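Local coordinates for insecticidal crystal protein Cry35Ab1 (Bacillus thuringiensis, PDB 4JP0) that forms one half of a binary insecticidal toxin that acts with Cry34Ab1 against western corn rootworm, probably by attacking the larval midgut epithelium, at residues V186-I191 with P201-K206; E319-R322 with S326-R329. All coordinates share one frame; numbering follows the deposited sequence.

Contact 1. Residues V186-I191 with P201-K206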
loop_
_atom_site.group_PDB
_atom_site.type_symbol
_atom_site.label_atom_id
_atom_site.label_comp_id
_atom_site.label_asym_id
_atom_site.label_seq_id
_atom_site.Cartn_x
_atom_site.Cartn_y
_atom_site.Cartn_z
ATOM N N VAL A 186 6.474 4.617 6.883
ATOM C CA VAL A 186 6.989 5.282 5.697
ATOM C C VAL A 186 8.356 5.883 5.924
ATOM O O VAL A 186 8.530 6.653 6.850
ATOM C CB VAL A 186 6.044 6.409 5.254
ATOM C CG1 VAL A 186 6.700 7.251 4.140
ATOM C CG2 VAL A 186 4.712 5.812 4.812
ATOM N N ASN A 187 9.325 5.519 5.084
ATOM C CA ASN A 187 10.652 6.101 5.175
ATOM C C ASN A 187 10.678 7.291 4.234
ATOM O O ASN A 187 10.759 7.115 3.017
ATOM C CB ASN A 187 11.725 5.063 4.825
ATOM C CG ASN A 187 13.098 5.684 4.600
ATOM O OD1 ASN A 187 13.491 6.602 5.355
ATOM N ND2 ASN A 187 13.878 5.292 3.688
ATOM N N ASP A 188 10.586 8.492 4.812
ATOM C CA ASP A 188 10.534 9.760 4.069
ATOM C C ASP A 188 11.743 10.573 4.531
ATOM O O ASP A 188 11.679 11.317 5.515
ATOM C CB ASP A 188 9.220 10.495 4.367
ATOM C CG ASP A 188 9.004 11.750 3.493
ATOM O OD1 ASP A 188 9.956 12.253 2.857
ATOM O OD2 ASP A 188 7.893 12.299 3.393
ATOM N N PRO A 189 12.856 10.380 3.829
ATOM C CA PRO A 189 14.148 10.981 4.203
ATOM C C PRO A 189 14.203 12.502 4.094
ATOM O O PRO A 189 15.158 13.116 4.579
ATOM C CB PRO A 189 15.118 10.364 3.194
ATOM C CG PRO A 189 14.252 10.073 2.016
ATOM C CD PRO A 189 12.967 9.519 2.635
ATOM N N ASN A 190 13.206 13.108 3.471
ATOM C CA ASN A 190 13.238 14.551 3.361
ATOM C C ASN A 190 12.473 15.327 4.436
ATOM O O ASN A 190 12.292 16.525 4.315
ATOM C CB ASN A 190 12.811 14.954 1.957
ATOM C CG ASN A 190 13.859 14.610 0.937
ATOM O OD1 ASN A 190 15.025 14.860 1.166
ATOM N ND2 ASN A 190 13.456 14.017 -0.191
ATOM N N ILE A 191 12.024 14.656 5.489
ATOM C CA ILE A 191 11.315 15.358 6.560
ATOM C C ILE A 191 11.672 14.681 7.860
ATOM O O ILE A 191 11.841 13.483 7.860
ATOM C CB ILE A 191 9.787 15.292 6.337
ATOM C CG1 ILE A 191 9.051 16.196 7.334
ATOM C CG2 ILE A 191 9.269 13.884 6.454
ATOM C CD1 ILE A 191 7.603 16.335 7.009
ATOM N N PRO A 201 0.525 12.584 9.612
ATOM C CA PRO A 201 0.600 11.298 10.331
ATOM C C PRO A 201 0.121 10.139 9.474
ATOM O O PRO A 201 0.529 9.019 9.707
ATOM C CB PRO A 201 -0.328 11.499 11.542
ATOM C CG PRO A 201 -1.239 12.675 11.116
ATOM C CD PRO A 201 -0.334 13.566 10.317
ATOM N N TYR A 202 -0.775 10.415 8.531
ATOM C CA TYR A 202 -1.138 9.402 7.540
ATOM C C TYR A 202 -0.751 9.830 6.156
ATOM O O TYR A 202 -1.084 10.941 5.726
ATOM C CB TYR A 202 -2.631 9.087 7.560
ATOM C CG TYR A 202 -3.031 8.349 8.811
ATOM C CD1 TYR A 202 -3.419 9.051 9.972
ATOM C CD2 TYR A 202 -2.960 6.960 8.866
ATOM C CE1 TYR A 202 -3.794 8.363 11.161
ATOM C CE2 TYR A 202 -3.328 6.273 10.029
ATOM C CZ TYR A 202 -3.734 6.973 11.161
ATOM O OH TYR A 202 -4.039 6.254 12.286
ATOM N N TYR A 203 -0.041 8.952 5.450
ATOM C CA TYR A 203 0.275 9.211 4.029
ATOM C C TYR A 203 -0.813 8.586 3.182
ATOM O O TYR A 203 -1.471 7.632 3.617
ATOM C CB TYR A 203 1.618 8.548 3.652
ATOM C CG TYR A 203 2.842 9.356 4.097
ATOM C CD1 TYR A 203 3.060 9.645 5.436
ATOM C CD2 TYR A 203 3.784 9.817 3.144
ATOM C CE1 TYR A 203 4.168 10.413 5.844
ATOM C CE2 TYR A 203 4.865 10.535 3.514
ATOM C CZ TYR A 203 5.070 10.833 4.877
ATOM O OH TYR A 203 6.173 11.558 5.236
ATOM N N ILE A 204 -0.981 9.074 1.951
ATOM C CA ILE A 204 -1.934 8.514 1.011
ATOM C C ILE A 204 -1.200 7.654 -0.012
ATOM O O ILE A 204 -0.263 8.102 -0.686
ATOM C CB ILE A 204 -2.675 9.648 0.277
ATOM C CG1 ILE A 204 -3.466 10.476 1.270
ATOM C CG2 ILE A 204 -3.685 9.095 -0.768
ATOM C CD1 ILE A 204 -3.953 11.835 0.665
ATOM N N LEU A 205 -1.602 6.401 -0.095
ATOM C CA LEU A 205 -1.036 5.470 -1.084
ATOM C C LEU A 205 -2.168 5.153 -2.110
ATOM O O LEU A 205 -3.256 4.661 -1.764
ATOM C CB LEU A 205 -0.500 4.220 -0.369
ATOM C CG LEU A 205 0.038 3.069 -1.216
ATOM C CD1 LEU A 205 1.102 3.544 -2.218
ATOM C CD2 LEU A 205 0.576 1.932 -0.314
ATOM N N LYS A 206 -1.900 5.480 -3.372
ATOM C CA LYS A 206 -2.872 5.329 -4.430
ATOM C C LYS A 206 -2.394 4.281 -5.386
ATOM O O LYS A 206 -1.169 4.107 -5.570
ATOM C CB LYS A 206 -2.932 6.617 -5.244
ATOM C CG LYS A 206 -3.195 7.867 -4.463
ATOM C CD LYS A 206 -3.509 9.002 -5.432
ATOM C CE LYS A 206 -3.587 10.334 -4.723
ATOM N NZ LYS A 206 -3.997 11.428 -5.612
#
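Tyr-203 lays one face of its ring under the side chain of Val-186, whose CG1 sits 4.0 Å from the ring centroid and 16° off the normal, a CH-pi contact. CG1 is offset toward the rim, its nearest ring atom being Tyr-203 CE2 at 3.8 Å, while the other methyl, CG2, comes to 4.1 Å from Tyr-203 CG, so the valine spans the ring lengthwise. With CG anti to the carbonyl carbon (chi1 -80°), the tyrosine reaches out of its strand to the loop that follows strand 174-182.

The polar end of the same ring meets Asp-188. Tyr-203 OH donates to Asp-188 OD2 at 2.6 Å, and the carboxylate oxygen lies at the ring edge, in its plane, accepting through its anti lone pair. The two flat groups are turned 73° apart. Here a loop folds back on the start of a long strand of the antiparallel sheet in the P42 toxin region of this toxin_10 family member, the connection between them passing through helix 193-199. That helix also supplies Gln-196, whose NE2 is hydrogen-bonded to Tyr-203 OH. Asp-188 OD2 has a second partner in Arg-322; the positive charge would be expected to favour the ionised carboxylate.

Asp-188 opens a type I beta turn that ends at Ile-191. Within it, Asp-188 OD1 receives a weak bond from Asn-190 N; the same oxygen lies near Arg-322 NH2, so the guanidinium faces both carboxylate oxygens. Ile-191 CG2 completes the contact, 4.1 Å from Tyr-203 OH.

Contact 2. Residues E319-R322 with S326-R329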
loop_
_atom_site.group_PDB
_atom_site.type_symbol
_atom_site.label_atom_id
_atom_site.label_comp_id
_atom_site.label_asym_id
_atom_site.label_seq_id
_atom_site.Cartn_x
_atom_site.Cartn_y
_atom_site.Cartn_z
ATOM N N GLU A 319 1.582 5.093 -6.032
ATOM C CA GLU A 319 2.131 6.430 -5.777
ATOM C C GLU A 319 1.817 6.823 -4.338
ATOM O O GLU A 319 0.699 6.705 -3.894
ATOM C CB GLU A 319 1.511 7.452 -6.748
ATOM C CG GLU A 319 1.741 7.119 -8.230
ATOM C CD GLU A 319 0.909 7.974 -9.202
ATOM O OE1 GLU A 319 0.377 9.021 -8.818
ATOM O OE2 GLU A 319 0.777 7.604 -10.387
ATOM N N LEU A 320 2.821 7.319 -3.641
ATOM C CA LEU A 320 2.707 7.636 -2.232
ATOM C C LEU A 320 2.896 9.123 -2.010
ATOM O O LEU A 320 3.858 9.717 -2.531
ATOM C CB LEU A 320 3.793 6.880 -1.473
ATOM C CG LEU A 320 3.824 7.079 0.036
ATOM C CD1 LEU A 320 2.618 6.423 0.663
ATOM C CD2 LEU A 320 5.108 6.479 0.645
ATOM N N TYR A 321 2.001 9.698 -1.200
ATOM C CA TYR A 321 1.953 11.142 -0.953
ATOM C C TYR A 321 1.906 11.523 0.523
ATOM O O TYR A 321 1.180 10.881 1.322
ATOM C CB TYR A 321 0.670 11.711 -1.569
ATOM C CG TYR A 321 0.526 11.452 -3.069
ATOM C CD1 TYR A 321 0.088 10.218 -3.537
ATOM C CD2 TYR A 321 0.859 12.429 -4.001
ATOM C CE1 TYR A 321 -0.037 9.973 -4.868
ATOM C CE2 TYR A 321 0.712 12.187 -5.372
ATOM C CZ TYR A 321 0.285 10.955 -5.788
ATOM O OH TYR A 321 0.151 10.683 -7.144
ATOM N N ARG A 322 2.694 12.546 0.879
ATOM C CA ARG A 322 2.552 13.194 2.172
ATOM C C ARG A 322 1.246 13.959 2.063
ATOM O O ARG A 322 0.850 14.351 0.963
ATOM C CB ARG A 322 3.569 14.287 2.362
ATOM C CG ARG A 322 4.935 13.902 2.666
ATOM C CD ARG A 322 5.772 15.085 3.185
ATOM N NE ARG A 322 7.171 14.780 2.952
ATOM C CZ ARG A 322 8.088 15.649 2.613
ATOM N NH1 ARG A 322 7.780 16.941 2.473
ATOM N NH2 ARG A 322 9.330 15.210 2.424
ATOM N N SER A 326 -2.438 19.443 1.111
ATOM C CA SER A 326 -2.285 19.105 -0.299
ATOM C C SER A 326 -1.420 17.856 -0.348
ATOM O O SER A 326 -0.794 17.512 0.646
ATOM C CB SER A 326 -1.646 20.241 -1.118
ATOM O OG SER A 326 -0.228 20.274 -0.996
ATOM N N GLU A 327 -1.416 17.160 -1.486
ATOM C CA GLU A 327 -0.667 15.923 -1.627
ATOM C C GLU A 327 0.727 16.211 -2.196
ATOM O O GLU A 327 0.851 16.875 -3.243
ATOM C CB GLU A 327 -1.406 14.987 -2.597
ATOM C CG GLU A 327 -2.818 14.644 -2.109
ATOM C CD GLU A 327 -3.634 13.882 -3.123
ATOM O OE1 GLU A 327 -3.174 13.686 -4.254
ATOM O OE2 GLU A 327 -4.727 13.460 -2.782
ATOM N N ILE A 328 1.762 15.689 -1.544
ATOM C CA ILE A 328 3.136 15.828 -2.036
ATOM C C ILE A 328 3.677 14.433 -2.330
ATOM O O ILE A 328 3.823 13.633 -1.434
ATOM C CB ILE A 328 4.027 16.540 -0.969
ATOM C CG1 ILE A 328 3.517 17.970 -0.764
ATOM C CG2 ILE A 328 5.503 16.579 -1.428
ATOM C CD1 ILE A 328 4.173 18.720 0.433
ATOM N N ARG A 329 3.943 14.128 -3.591
ATOM C CA ARG A 329 4.368 12.787 -3.944
ATOM C C ARG A 329 5.805 12.554 -3.515
ATOM O O ARG A 329 6.677 13.384 -3.809
ATOM C CB ARG A 329 4.221 12.563 -5.470
ATOM C CG ARG A 329 4.254 11.109 -5.875
ATOM C CD ARG A 329 4.090 10.873 -7.400
ATOM N NE ARG A 329 5.203 11.470 -8.127
ATOM C CZ ARG A 329 5.143 11.991 -9.336
ATOM N NH1 ARG A 329 4.018 11.980 -10.025
ATOM N NH2 ARG A 329 6.242 12.514 -9.880
#
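Arg-322 and Ile-328 face each other near the turn of the beta hairpin made by strands 307-323 and 327-346, the latter an outermost strand of the four-stranded antiparallel sheet. They form a hydrogen-bonded pair: Arg-322 N donates a hydrogen bond to Ile-328 O at 2.8 Å, and Ile-328 N donates one to Arg-322 O at 3.0 Å. CA-H...O contacts supplement these bonds, among them Tyr-321 CA to Ile-328 O. One step along, Tyr-321 and Arg-329 make the non-hydrogen-bonded pair.

Apolar contact is concentrated on the Tyr-321 ring. Arg-329 runs its aliphatic part obliquely across one face, its CG 4.1 Å from the centroid in a CH-pi contact, and its CB 3.5 Å from Tyr-321 CE2. Its chi1 of -163° places CG anti to the backbone N; a bend at chi3 then turns the guanidinium, its plane 58° from that of the ring. Against the opposite side comes Glu-327, whose CB is 3.7 Å from Tyr-321 CD2.

The charged groups of Glu-327 and Arg-322 pair with another strand and a loop. Glu-327 OE1 lies over the ring face opposite Arg-329 CG; its partner is Lys-206, which also makes a cation-pi contact with Tyr-321. On the sheet face shared with Ile-328, the Arg-322 chain stays extended from CG to NE, toward Asp-188; closer in, Arg-322 CB rests 4.0 Å from Ile-328 CB.

The two contacts come in series along the chain, contact 1 closing before contact 2 opens, yet their centres are only about 7 Å apart. They meet because strands 202-221 and 307-323 are neighbours in the same four-stranded antiparallel sheet, while 327-346 follows at its border. Two salt bridges join them, Asp-188 OD2 to Arg-322 NE at 2.6 Å and Lys-206 NZ to Glu-327 OE1 at 2.8 Å. Between these, Tyr-203 sets its CB against the backbone O of Tyr-321 and its ring atom CE2 against Arg-322 CG. A buried loop-to-strand contact and a more exposed hairpin are thereby tied together at one end of the sheet.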